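Local coordinates for protein phospholipase C-beta (PLC-beta) (Sepia officinalis, PDB 3QR0) that belongs to the phospholipase C-beta family, multidomain proteins that combine PH, EF-hand-like, TIM-barrel and C2 domains, here with a bound calcium ion, at residues M316-L321 and V735-G740; Y142-L147 and V613-G618; M607-G612 and V718-V723; G301-L306 and Y745-L750. All blocks are in the same frame, centred on the assembly; numbering follows the deposited sequence.

Interaction 1. Residues M316-L321 and V735-G740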
loop_
_atom_site.group_PDB
_atom_site.type_symbol
_atom_site.label_atom_id
_atom_site.label_comp_id
_atom_site.label_asym_id
_atom_site.label_seq_id
_atom_site.Cartn_x
_atom_site.Cartn_y
_atom_site.Cartn_z
ATOM N N MET A 316 14.397 5.452 2.415
ATOM C CA MET A 316 13.639 6.526 3.055
ATOM C C MET A 316 13.422 7.730 2.136
ATOM O O MET A 316 12.364 8.350 2.189
ATOM C CB MET A 316 14.304 6.945 4.374
ATOM C CG MET A 316 14.181 5.885 5.468
ATOM S SD MET A 316 12.456 5.569 5.949
ATOM C CE MET A 316 12.562 3.889 6.580
ATOM N N HIS A 317 14.398 8.029 1.277
ATOM C CA HIS A 317 14.268 9.133 0.318
ATOM C C HIS A 317 13.138 8.891 -0.701
ATOM O O HIS A 317 12.564 9.846 -1.227
ATOM C CB HIS A 317 15.611 9.428 -0.391
ATOM C CG HIS A 317 16.031 8.377 -1.375
ATOM N ND1 HIS A 317 16.618 7.188 -0.993
ATOM C CD2 HIS A 317 15.949 8.338 -2.727
ATOM C CE1 HIS A 317 16.874 6.461 -2.067
ATOM N NE2 HIS A 317 16.476 7.135 -3.132
ATOM N N ARG A 318 12.820 7.622 -0.965
ATOM C CA ARG A 318 11.693 7.264 -1.833
ATOM C C ARG A 318 10.370 7.174 -1.071
ATOM O O ARG A 318 9.323 7.507 -1.617
ATOM C CB ARG A 318 11.952 5.933 -2.544
ATOM C CG ARG A 318 12.977 6.009 -3.665
ATOM C CD ARG A 318 12.768 4.893 -4.702
ATOM N NE ARG A 318 11.529 5.049 -5.482
ATOM C CZ ARG A 318 10.446 4.259 -5.411
ATOM N NH1 ARG A 318 10.387 3.212 -4.584
ATOM N NH2 ARG A 318 9.394 4.520 -6.184
ATOM N N LEU A 319 10.417 6.697 0.170
ATOM C CA LEU A 319 9.220 6.571 1.003
ATOM C C LEU A 319 8.632 7.946 1.298
ATOM O O LEU A 319 7.423 8.139 1.231
ATOM C CB LEU A 319 9.551 5.862 2.321
ATOM C CG LEU A 319 8.388 5.616 3.292
ATOM C CD1 LEU A 319 7.359 4.672 2.687
ATOM C CD2 LEU A 319 8.904 5.065 4.611
ATOM N N ASP A 320 9.513 8.891 1.621
ATOM C CA ASP A 320 9.146 10.287 1.854
ATOM C C ASP A 320 8.548 10.880 0.582
ATOM O O ASP A 320 8.793 10.383 -0.516
ATOM C CB ASP A 320 10.398 11.072 2.283
ATOM C CG ASP A 320 10.084 12.471 2.792
ATOM O OD1 ASP A 320 9.061 12.660 3.477
ATOM O OD2 ASP A 320 10.884 13.387 2.518
ATOM N N LEU A 321 7.758 11.938 0.724
ATOM C CA LEU A 321 7.176 12.604 -0.436
ATOM C C LEU A 321 8.246 13.508 -1.045
ATOM O O LEU A 321 8.219 14.730 -0.894
ATOM C CB LEU A 321 5.907 13.375 -0.048
ATOM C CG LEU A 321 4.865 13.514 -1.161
ATOM C CD1 LEU A 321 3.530 13.953 -0.589
ATOM C CD2 LEU A 321 5.338 14.481 -2.229
ATOM N N VAL A 735 6.551 -6.036 -1.827
ATOM C CA VAL A 735 6.921 -5.506 -3.132
ATOM C C VAL A 735 8.086 -4.533 -2.957
ATOM O O VAL A 735 8.025 -3.627 -2.124
ATOM C CB VAL A 735 5.721 -4.790 -3.798
ATOM C CG1 VAL A 735 6.142 -4.083 -5.081
ATOM C CG2 VAL A 735 4.609 -5.788 -4.098
ATOM N N MET A 736 9.147 -4.741 -3.733
ATOM C CA MET A 736 10.346 -3.922 -3.667
ATOM C C MET A 736 10.668 -3.380 -5.065
ATOM O O MET A 736 11.206 -4.101 -5.897
ATOM C CB MET A 736 11.514 -4.756 -3.143
ATOM C CG MET A 736 11.373 -5.163 -1.680
ATOM S SD MET A 736 12.662 -6.317 -1.167
ATOM C CE MET A 736 12.095 -7.814 -1.966
ATOM N N PRO A 737 10.317 -2.112 -5.335
ATOM C CA PRO A 737 10.671 -1.515 -6.627
ATOM C C PRO A 737 12.183 -1.496 -6.814
ATOM O O PRO A 737 12.906 -1.235 -5.855
ATOM C CB PRO A 737 10.117 -0.091 -6.513
ATOM C CG PRO A 737 9.056 -0.181 -5.472
ATOM C CD PRO A 737 9.576 -1.165 -4.487
ATOM N N LEU A 738 12.659 -1.788 -8.024
ATOM C CA LEU A 738 14.102 -1.850 -8.280
ATOM C C LEU A 738 14.734 -0.463 -8.280
ATOM O O LEU A 738 15.936 -0.336 -8.067
ATOM C CB LEU A 738 14.416 -2.556 -9.598
ATOM C CG LEU A 738 13.914 -3.987 -9.792
ATOM C CD1 LEU A 738 14.635 -4.613 -10.982
ATOM C CD2 LEU A 738 14.089 -4.836 -8.536
ATOM N N ASP A 739 13.925 0.564 -8.535
ATOM C CA ASP A 739 14.340 1.949 -8.325
ATOM C C ASP A 739 14.537 2.149 -6.818
ATOM O O ASP A 739 13.573 2.234 -6.067
ATOM C CB ASP A 739 13.272 2.908 -8.877
ATOM C CG ASP A 739 13.639 4.384 -8.713
ATOM O OD1 ASP A 739 12.732 5.233 -8.889
ATOM O OD2 ASP A 739 14.812 4.706 -8.414
ATOM N N GLY A 740 15.792 2.185 -6.386
ATOM C CA GLY A 740 16.119 2.405 -4.976
ATOM C C GLY A 740 16.217 1.158 -4.110
ATOM O O GLY A 740 16.424 1.270 -2.901
#

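Interaction 2. Residues Y142-L147 and V613-G618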
loop_
_atom_site.group_PDB
_atom_site.type_symbol
_atom_site.label_atom_id
_atom_site.label_comp_id
_atom_site.label_asym_id
_atom_site.label_seq_id
_atom_site.Cartn_x
_atom_site.Cartn_y
_atom_site.Cartn_z
ATOM N N TYR A 142 -1.546 6.023 10.035
ATOM C CA TYR A 142 -0.977 6.293 8.711
ATOM C C TYR A 142 0.471 6.768 8.768
ATOM O O TYR A 142 0.973 7.360 7.820
ATOM C CB TYR A 142 -1.874 7.276 7.944
ATOM C CG TYR A 142 -3.130 6.575 7.496
ATOM C CD1 TYR A 142 -3.211 5.999 6.238
ATOM C CD2 TYR A 142 -4.197 6.410 8.362
ATOM C CE1 TYR A 142 -4.352 5.313 5.833
ATOM C CE2 TYR A 142 -5.341 5.718 7.972
ATOM C CZ TYR A 142 -5.412 5.176 6.706
ATOM O OH TYR A 142 -6.541 4.493 6.317
ATOM N N ASN A 143 1.153 6.477 9.870
ATOM C CA ASN A 143 2.555 6.844 9.996
ATOM C C ASN A 143 3.444 5.891 9.180
ATOM O O ASN A 143 3.553 4.702 9.489
ATOM C CB ASN A 143 2.979 6.860 11.457
ATOM C CG ASN A 143 4.342 7.467 11.649
ATOM O OD1 ASN A 143 5.352 6.872 11.279
ATOM N ND2 ASN A 143 4.383 8.659 12.233
ATOM N N LEU A 144 4.082 6.429 8.147
ATOM C CA LEU A 144 4.865 5.614 7.218
ATOM C C LEU A 144 6.089 4.960 7.858
ATOM O O LEU A 144 6.438 3.832 7.513
ATOM C CB LEU A 144 5.279 6.439 5.991
ATOM C CG LEU A 144 4.108 6.811 5.078
ATOM C CD1 LEU A 144 4.567 7.749 3.959
ATOM C CD2 LEU A 144 3.442 5.554 4.509
ATOM N N LEU A 145 6.739 5.648 8.790
ATOM C CA LEU A 145 7.851 5.032 9.507
ATOM C C LEU A 145 7.392 3.819 10.312
ATOM O O LEU A 145 8.043 2.781 10.273
ATOM C CB LEU A 145 8.559 6.037 10.413
ATOM C CG LEU A 145 9.398 7.069 9.674
ATOM C CD1 LEU A 145 9.982 8.075 10.652
ATOM C CD2 LEU A 145 10.503 6.373 8.870
ATOM N N SER A 146 6.278 3.957 11.029
ATOM C CA SER A 146 5.717 2.856 11.817
ATOM C C SER A 146 5.330 1.681 10.922
ATOM O O SER A 146 5.624 0.526 11.234
ATOM C CB SER A 146 4.493 3.331 12.606
ATOM O OG SER A 146 3.924 2.270 13.350
ATOM N N LEU A 147 4.683 1.991 9.803
ATOM C CA LEU A 147 4.275 0.987 8.827
ATOM C C LEU A 147 5.445 0.273 8.130
ATOM O O LEU A 147 5.263 -0.823 7.601
ATOM C CB LEU A 147 3.374 1.630 7.769
ATOM C CG LEU A 147 2.002 2.080 8.272
ATOM C CD1 LEU A 147 1.273 2.858 7.172
ATOM C CD2 LEU A 147 1.177 0.885 8.751
ATOM N N VAL A 613 3.432 -0.431 -4.716
ATOM C CA VAL A 613 4.224 0.609 -5.373
ATOM C C VAL A 613 3.792 2.014 -4.968
ATOM O O VAL A 613 4.636 2.902 -4.821
ATOM C CB VAL A 613 4.246 0.479 -6.928
ATOM C CG1 VAL A 613 4.730 -0.924 -7.349
ATOM C CG2 VAL A 613 2.901 0.784 -7.538
ATOM N N PHE A 614 2.488 2.206 -4.760
ATOM C CA PHE A 614 1.952 3.522 -4.406
ATOM C C PHE A 614 2.063 3.864 -2.911
ATOM O O PHE A 614 1.612 4.931 -2.492
ATOM C CB PHE A 614 0.500 3.676 -4.899
ATOM C CG PHE A 614 0.392 4.063 -6.353
ATOM C CD1 PHE A 614 0.835 5.301 -6.787
ATOM C CD2 PHE A 614 -0.140 3.185 -7.289
ATOM C CE1 PHE A 614 0.741 5.666 -8.123
ATOM C CE2 PHE A 614 -0.234 3.541 -8.623
ATOM C CZ PHE A 614 0.206 4.785 -9.039
ATOM N N GLU A 615 2.666 2.984 -2.114
ATOM C CA GLU A 615 3.061 3.340 -0.756
ATOM C C GLU A 615 4.146 4.410 -0.796
ATOM O O GLU A 615 4.215 5.267 0.084
ATOM C CB GLU A 615 3.593 2.131 0.018
ATOM C CG GLU A 615 3.847 2.461 1.488
ATOM C CD GLU A 615 4.428 1.323 2.281
ATOM O OE1 GLU A 615 5.039 0.407 1.685
ATOM O OE2 GLU A 615 4.261 1.345 3.520
ATOM N N TYR A 616 4.986 4.354 -1.827
ATOM C CA TYR A 616 6.115 5.268 -1.959
ATOM C C TYR A 616 5.671 6.669 -2.390
ATOM O O TYR A 616 4.513 6.888 -2.742
ATOM C CB TYR A 616 7.171 4.671 -2.903
ATOM C CG TYR A 616 7.865 3.483 -2.275
ATOM C CD1 TYR A 616 8.975 3.662 -1.462
ATOM C CD2 TYR A 616 7.389 2.188 -2.460
ATOM C CE1 TYR A 616 9.610 2.588 -0.863
ATOM C CE2 TYR A 616 8.019 1.104 -1.865
ATOM C CZ TYR A 616 9.130 1.317 -1.063
ATOM O OH TYR A 616 9.773 0.263 -0.463
ATOM N N ASN A 617 6.603 7.617 -2.318
ATOM C CA ASN A 617 6.314 9.035 -2.496
ATOM C C ASN A 617 5.202 9.516 -1.550
ATOM O O ASN A 617 4.239 10.156 -1.968
ATOM C CB ASN A 617 5.993 9.365 -3.956
ATOM C CG ASN A 617 6.168 10.845 -4.268
ATOM O OD1 ASN A 617 7.116 11.480 -3.795
ATOM N ND2 ASN A 617 5.251 11.403 -5.059
ATOM N N GLY A 618 5.362 9.183 -0.273
ATOM C CA GLY A 618 4.483 9.671 0.791
ATOM C C GLY A 618 3.074 9.122 0.771
ATOM O O GLY A 618 2.177 9.698 1.382
#

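Interaction 3. Residues M607-G612 and V718-V723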
loop_
_atom_site.group_PDB
_atom_site.type_symbol
_atom_site.label_atom_id
_atom_site.label_comp_id
_atom_site.label_asym_id
_atom_site.label_seq_id
_atom_site.Cartn_x
_atom_site.Cartn_y
_atom_site.Cartn_z
ATOM N N MET A 607 -3.754 -5.919 -7.519
ATOM C CA MET A 607 -3.986 -5.004 -6.398
ATOM C C MET A 607 -2.859 -5.036 -5.366
ATOM O O MET A 607 -2.471 -3.995 -4.843
ATOM C CB MET A 607 -5.340 -5.269 -5.718
ATOM C CG MET A 607 -6.510 -4.503 -6.338
ATOM S SD MET A 607 -6.208 -2.730 -6.546
ATOM C CE MET A 607 -5.998 -2.202 -4.852
ATOM N N CYS A 608 -2.338 -6.224 -5.084
ATOM C CA CYS A 608 -1.173 -6.373 -4.209
ATOM C C CYS A 608 0.012 -5.527 -4.687
ATOM O O CYS A 608 0.640 -4.832 -3.891
ATOM C CB CYS A 608 -0.763 -7.844 -4.105
ATOM S SG CYS A 608 -1.959 -8.872 -3.232
ATOM N N VAL A 609 0.288 -5.571 -5.989
ATOM C CA VAL A 609 1.380 -4.800 -6.591
ATOM C C VAL A 609 1.078 -3.300 -6.591
ATOM O O VAL A 609 1.943 -2.483 -6.271
ATOM C CB VAL A 609 1.665 -5.268 -8.041
ATOM C CG1 VAL A 609 2.638 -4.343 -8.733
ATOM C CG2 VAL A 609 2.201 -6.699 -8.039
ATOM N N ASN A 610 -0.155 -2.949 -6.938
ATOM C CA ASN A 610 -0.575 -1.555 -6.983
ATOM C C ASN A 610 -0.392 -0.858 -5.638
ATOM O O ASN A 610 0.227 0.204 -5.559
ATOM C CB ASN A 610 -2.034 -1.458 -7.424
ATOM C CG ASN A 610 -2.472 -0.031 -7.679
ATOM O OD1 ASN A 610 -2.066 0.590 -8.663
ATOM N ND2 ASN A 610 -3.307 0.500 -6.792
ATOM N N LEU A 611 -0.913 -1.467 -4.578
ATOM C CA LEU A 611 -0.804 -0.885 -3.245
ATOM C C LEU A 611 0.650 -0.845 -2.776
ATOM O O LEU A 611 1.069 0.116 -2.130
ATOM C CB LEU A 611 -1.679 -1.640 -2.248
ATOM C CG LEU A 611 -3.176 -1.569 -2.571
ATOM C CD1 LEU A 611 -3.966 -2.452 -1.616
ATOM C CD2 LEU A 611 -3.669 -0.142 -2.527
ATOM N N GLY A 612 1.420 -1.869 -3.140
ATOM C CA GLY A 612 2.849 -1.904 -2.865
ATOM C C GLY A 612 3.648 -0.747 -3.442
ATOM O O GLY A 612 4.456 -0.138 -2.730
ATOM N N VAL A 718 9.427 -4.197 -10.497
ATOM C CA VAL A 718 9.448 -4.504 -9.080
ATOM C C VAL A 718 9.765 -5.978 -8.892
ATOM O O VAL A 718 9.431 -6.807 -9.747
ATOM C CB VAL A 718 8.103 -4.170 -8.410
ATOM C CG1 VAL A 718 7.747 -2.718 -8.655
ATOM C CG2 VAL A 718 6.984 -5.096 -8.911
ATOM N N VAL A 719 10.434 -6.292 -7.790
ATOM C CA VAL A 719 10.613 -7.665 -7.354
ATOM C C VAL A 719 9.678 -7.888 -6.176
ATOM O O VAL A 719 9.424 -6.963 -5.381
ATOM C CB VAL A 719 12.096 -7.979 -7.003
ATOM C CG1 VAL A 719 12.577 -7.153 -5.807
ATOM C CG2 VAL A 719 12.277 -9.465 -6.745
ATOM N N ARG A 720 9.126 -9.095 -6.090
ATOM C CA ARG A 720 8.112 -9.396 -5.101
ATOM C C ARG A 720 8.374 -10.733 -4.432
ATOM O O ARG A 720 8.564 -11.741 -5.114
ATOM C CB ARG A 720 6.735 -9.426 -5.759
ATOM C CG ARG A 720 5.605 -9.606 -4.780
ATOM C CD ARG A 720 4.268 -9.454 -5.457
ATOM N NE ARG A 720 3.178 -9.805 -4.552
ATOM C CZ ARG A 720 2.178 -10.637 -4.833
ATOM N NH1 ARG A 720 2.088 -11.247 -6.011
ATOM N NH2 ARG A 720 1.255 -10.865 -3.913
ATOM N N ILE A 721 8.367 -10.728 -3.100
ATOM C CA ILE A 721 8.454 -11.949 -2.297
ATOM C C ILE A 721 7.054 -12.328 -1.821
ATOM O O ILE A 721 6.354 -11.495 -1.251
ATOM C CB ILE A 721 9.385 -11.747 -1.075
ATOM C CG1 ILE A 721 10.841 -11.592 -1.530
ATOM C CG2 ILE A 721 9.275 -12.923 -0.102
ATOM C CD1 ILE A 721 11.828 -11.293 -0.379
ATOM N N ILE A 722 6.645 -13.573 -2.065
ATOM C CA ILE A 722 5.343 -14.073 -1.625
ATOM C C ILE A 722 5.542 -15.321 -0.769
ATOM O O ILE A 722 6.212 -16.263 -1.183
ATOM C CB ILE A 722 4.404 -14.424 -2.811
ATOM C CG1 ILE A 722 4.325 -13.279 -3.830
ATOM C CG2 ILE A 722 3.001 -14.743 -2.285
ATOM C CD1 ILE A 722 5.345 -13.360 -4.951
ATOM N N VAL A 723 4.970 -15.320 0.428
ATOM C CA VAL A 723 5.045 -16.477 1.306
ATOM C C VAL A 723 3.671 -17.130 1.393
ATOM O O VAL A 723 2.668 -16.446 1.615
ATOM C CB VAL A 723 5.535 -16.109 2.716
ATOM C CG1 VAL A 723 5.714 -17.370 3.551
ATOM C CG2 VAL A 723 6.844 -15.309 2.650
#

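Interaction 4. Residues G301-L306 and Y745-L750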
loop_
_atom_site.group_PDB
_atom_site.type_symbol
_atom_site.label_atom_id
_atom_site.label_comp_id
_atom_site.label_asym_id
_atom_site.label_seq_id
_atom_site.Cartn_x
_atom_site.Cartn_y
_atom_site.Cartn_z
ATOM N N GLY A 301 25.590 -8.961 18.077
ATOM C CA GLY A 301 25.603 -7.570 17.627
ATOM C C GLY A 301 25.260 -7.431 16.153
ATOM O O GLY A 301 24.557 -6.496 15.762
ATOM N N LEU A 302 25.757 -8.361 15.333
ATOM C CA LEU A 302 25.441 -8.380 13.899
ATOM C C LEU A 302 23.957 -8.615 13.652
ATOM O O LEU A 302 23.334 -7.914 12.855
ATOM C CB LEU A 302 26.252 -9.463 13.172
ATOM C CG LEU A 302 25.996 -9.615 11.666
ATOM C CD1 LEU A 302 26.330 -8.320 10.922
ATOM C CD2 LEU A 302 26.794 -10.775 11.098
ATOM N N LEU A 303 23.396 -9.614 14.324
ATOM C CA LEU A 303 21.970 -9.919 14.193
ATOM C C LEU A 303 21.123 -8.718 14.612
ATOM O O LEU A 303 20.125 -8.399 13.966
ATOM C CB LEU A 303 21.599 -11.153 15.026
ATOM C CG LEU A 303 20.149 -11.646 14.944
ATOM C CD1 LEU A 303 19.640 -11.677 13.502
ATOM C CD2 LEU A 303 20.034 -13.022 15.585
ATOM N N TYR A 304 21.540 -8.043 15.680
ATOM C CA TYR A 304 20.852 -6.833 16.142
ATOM C C TYR A 304 20.844 -5.779 15.027
ATOM O O TYR A 304 19.795 -5.232 14.688
ATOM C CB TYR A 304 21.533 -6.286 17.404
ATOM C CG TYR A 304 20.834 -5.103 18.042
ATOM C CD1 TYR A 304 19.962 -5.276 19.116
ATOM C CD2 TYR A 304 21.055 -3.810 17.582
ATOM C CE1 TYR A 304 19.320 -4.187 19.708
ATOM C CE2 TYR A 304 20.414 -2.715 18.167
ATOM C CZ TYR A 304 19.559 -2.912 19.228
ATOM O OH TYR A 304 18.936 -1.826 19.798
ATOM N N PHE A 305 22.010 -5.507 14.449
ATOM C CA PHE A 305 22.104 -4.567 13.327
ATOM C C PHE A 305 21.179 -4.957 12.181
ATOM O O PHE A 305 20.460 -4.120 11.635
ATOM C CB PHE A 305 23.525 -4.476 12.763
ATOM C CG PHE A 305 23.566 -3.890 11.373
ATOM C CD1 PHE A 305 23.384 -2.531 11.181
ATOM C CD2 PHE A 305 23.728 -4.703 10.259
ATOM C CE1 PHE A 305 23.391 -1.986 9.910
ATOM C CE2 PHE A 305 23.738 -4.162 8.983
ATOM C CZ PHE A 305 23.568 -2.808 8.809
ATOM N N LEU A 306 21.226 -6.231 11.804
ATOM C CA LEU A 306 20.501 -6.709 10.630
ATOM C C LEU A 306 19.003 -6.501 10.771
ATOM O O LEU A 306 18.305 -6.343 9.769
ATOM C CB LEU A 306 20.801 -8.181 10.361
ATOM C CG LEU A 306 22.204 -8.524 9.850
ATOM C CD1 LEU A 306 22.403 -10.035 9.902
ATOM C CD2 LEU A 306 22.425 -7.989 8.443
ATOM N N TYR A 745 22.197 -8.427 2.937
ATOM C CA TYR A 745 21.384 -9.175 3.882
ATOM C C TYR A 745 20.293 -8.276 4.444
ATOM O O TYR A 745 20.579 -7.237 5.045
ATOM C CB TYR A 745 22.237 -9.744 5.014
ATOM C CG TYR A 745 23.157 -10.859 4.577
ATOM C CD1 TYR A 745 24.539 -10.679 4.549
ATOM C CD2 TYR A 745 22.646 -12.095 4.181
ATOM C CE1 TYR A 745 25.385 -11.701 4.143
ATOM C CE2 TYR A 745 23.490 -13.125 3.772
ATOM C CZ TYR A 745 24.855 -12.917 3.754
ATOM O OH TYR A 745 25.694 -13.920 3.362
ATOM N N ARG A 746 19.043 -8.671 4.232
ATOM C CA ARG A 746 17.906 -7.861 4.650
ATOM C C ARG A 746 16.838 -8.706 5.308
ATOM O O ARG A 746 16.516 -9.788 4.822
ATOM C CB ARG A 746 17.286 -7.153 3.438
ATOM C CG ARG A 746 18.207 -6.198 2.713
ATOM C CD ARG A 746 18.492 -4.920 3.499
ATOM N NE ARG A 746 19.566 -4.166 2.861
ATOM C CZ ARG A 746 19.999 -2.968 3.236
ATOM N NH1 ARG A 746 19.446 -2.332 4.261
ATOM N NH2 ARG A 746 20.995 -2.397 2.568
ATOM N N HIS A 747 16.290 -8.215 6.417
ATOM C CA HIS A 747 14.997 -8.695 6.885
ATOM C C HIS A 747 13.918 -7.984 6.092
ATOM O O HIS A 747 14.018 -6.789 5.809
ATOM C CB HIS A 747 14.806 -8.459 8.382
ATOM C CG HIS A 747 15.671 -9.329 9.233
ATOM N ND1 HIS A 747 16.963 -8.987 9.567
ATOM C CD2 HIS A 747 15.440 -10.537 9.798
ATOM C CE1 HIS A 747 17.489 -9.944 10.311
ATOM N NE2 HIS A 747 16.587 -10.894 10.468
ATOM N N VAL A 748 12.881 -8.733 5.739
ATOM C CA VAL A 748 11.806 -8.244 4.895
ATOM C C VAL A 748 10.482 -8.466 5.625
ATOM O O VAL A 748 9.855 -9.513 5.459
ATOM C CB VAL A 748 11.800 -8.997 3.541
ATOM C CG1 VAL A 748 10.769 -8.397 2.590
ATOM C CG2 VAL A 748 13.184 -8.973 2.910
ATOM N N PRO A 749 10.071 -7.501 6.476
ATOM C CA PRO A 749 8.763 -7.627 7.118
ATOM C C PRO A 749 7.658 -7.788 6.083
ATOM O O PRO A 749 7.611 -7.047 5.095
ATOM C CB PRO A 749 8.617 -6.312 7.892
ATOM C CG PRO A 749 10.035 -5.894 8.167
ATOM C CD PRO A 749 10.809 -6.319 6.957
ATOM N N LEU A 750 6.795 -8.769 6.301
ATOM C CA LEU A 750 5.746 -9.091 5.342
ATOM C C LEU A 750 4.491 -8.238 5.520
ATOM O O LEU A 750 4.178 -7.773 6.620
ATOM C CB LEU A 750 5.384 -10.569 5.445
ATOM C CG LEU A 750 6.507 -11.540 5.096
ATOM C CD1 LEU A 750 6.066 -12.983 5.386
ATOM C CD2 LEU A 750 6.918 -11.386 3.634
#

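Interaction 1. Residues M316-L321 and V735-G740
Arg318 reaches Asp739 because its CG is anti to its own carbonyl carbon (chi1 -74°) and its chain kinks at chi3 (68°). Asp739, with CG anti to the backbone N, holds its carboxylate beside that path. The closest approach is made by a methylene and not by a nitrogen: Arg318 CD packs tightly against the backbone oxygen Asp739 O at 3.1 Å. The salt bridge is long, with Arg318 NE 3.6 Å from Asp739 OD1. Because this oxygen lies well out of the guanidinium plane and the two flat groups are turned 41° apart, the attraction is one of charge alone, without a directed N-H. Farther along the arginine, Arg318 NH1 comes obliquely to the CB-CG side of the proline ring, 3.8 Å from Pro737 CG. Gly740, which has no side chain to obstruct the approach, lets Arg318 CD come within 4.2 Å of its CA. Arg318 also rests on Tyr616, and its backbone is hydrogen-bonded to Asn617, so the side chain leaves from a point that is itself held. The contact thus sets the short helix 316-319 against the turn that follows strand 730-737, an outermost strand in one sheet of the C2 beta-sandwich.

Interaction 2. Residues Y142-L147 and V613-G618
Leu144 leads the contact between a short, N-capped helix of the PH-domain region and the turn that follows helix 605-613 of the TIM-barrel Y half. Its CB points toward that turn. With CG anti to the carbonyl carbon (chi1 -69°), the branch carries its two methyls to different partners. Leu144 CD1 lies against the backbone of Gly618, 3.7 Å from Gly618 CA and 3.8 Å from Gly618 C; phi is positive at both Asn617 and Gly618, and the glycine presents bare main chain to the methyl. Leu144 CD2 meets the aliphatic part of the glutamate, 4.3 Å from Glu615 CG. One helical turn on, Leu147 CB stands 4.3 Å from Glu615 OE2, a loose contact at the far end of the same glutamate.

Glu615 is extended through chi1 and chi2, which brings its carboxylate up to Leu147, where polar partners hold it: OE2 accepts a hydrogen bond from Asn148 and OE1 forms a salt bridge with Arg751. Leu144 O is also hydrogen-bonded to Asn148 ND2, so this one amide group ties together both sides of the contact. Leu144 touches Leu319 as well, adding helix 316-319 to the junction. The helix start is fixed by its cap: Ser146 N donates to Asn143 OD1 at 3.1 Å with an N-H...O angle of 163°, the donor tilted slightly from the amide plane.

Interaction 3. Residues M607-G612 and V718-V723
Cys608 and Val609 on one turn of helix 605-613 meet Arg720 and Val718, neighbours on the same face of strand 718-725. The segment axes approach to 10.8 Å with 118° between their N-to-C directions, so the helix runs steeply across the strand, and side chains must span the gap.

The apolar contacts belong to Val609. Its CG1 lies 4.4 Å from Val718 CG2, while its CG2 meets the arginine's aliphatic shaft at 4.3 Å from Arg720 CD. This shaft is extended from CG to NE, which carries the guanidinium beyond Val609 to Cys608.

The contact with a flat group is made there. Cys608 CB sits over one guanidinium face, 3.6 Å from Arg720 NH2, and Cys608 SG is 3.8 Å from the same nitrogen. On the opposite face Ile722 CG1 lies over the centre, 3.5 Å above the plane, so the group is sandwiched.

The hydrogen bonds lie outside the two segments: Arg720 NE bonds to His733, and NH1 to Tyr676 and to a glycerol. With these strand neighbours fixing its rotation, the buried arginine offers the barrel helix a carbon shaft and a flat face, joining the C2 and TIM-barrel domains without a charge pair across this contact.

Interaction 4. Residues G301-L306 and Y745-L750
Leu306, in the last turn of helix 299-307, approaches strand 746-751 with its CA 6.6 Å from that of Arg746, and the residues flanking that arginine, Tyr745 and His747, make the contact. His747 CG is anti to its carbonyl carbon (chi1 -70°), which turns ND1 to the helix end. His747 ND1 donates to the backbone oxygen Leu306 O at 3.0 Å, with an N-H...O angle of 150°. The approach is unusual: the nitrogen stands above the carbonyl plane, 71° out of it, and so is not aligned with a lone pair. Leu306 O also accepts from Asn311 ND2, a second grip on this oxygen near the helix end.

The imidazole edge is packed by carbon as well. Leu306 CB lies in the ring plane, 3.8 Å from His747 CE1, and Leu303 CD1 reaches the same CE1 at 4.2 Å. Leu306 runs alongside Tyr745, pointing the same way, with CD2 at 3.9 Å from Tyr745 CB. The tyrosine ring then continues away among residues of helix 247-257, and its hydroxyl is hydrogen-bonded to Glu237.

At its other nitrogen, NE2, His747 is hydrogen-bonded to Arg228 NH2. With ND1 donating and an arginine at NE2, the ring is probably neutral with its proton on ND1. The buried histidine would thus link the C2 strand to the helix end and to Arg228 through polar bonds, while Leu306 and Leu303 pack carbon against CE1.

Along the chain the segments run 142-147, 301-306, 316-321, 607-612, 613-618, 718-723, 735-740 and 745-750, so interaction 2 crosses the other three, while interaction 3 is nested within interaction 1, and interaction 1 within interaction 4. Interactions 1 and 2, with centres about 10 Å apart, touch through probable backbone hydrogen bonds between helix 316-319 and the turn at Asn617 and Gly618. Interactions 1 and 3 share a C2 sheet, on neighbouring strands 730-737 and 718-725. The centre of interaction 4, on the other C2 sheet, lies about 20 Å from that of interaction 3, yet Leu750 packs against Val723. They bring PH, EF-hand-like, TIM-barrel and C2 regions, distant in sequence, together around the C2 sandwich and helix 316-319.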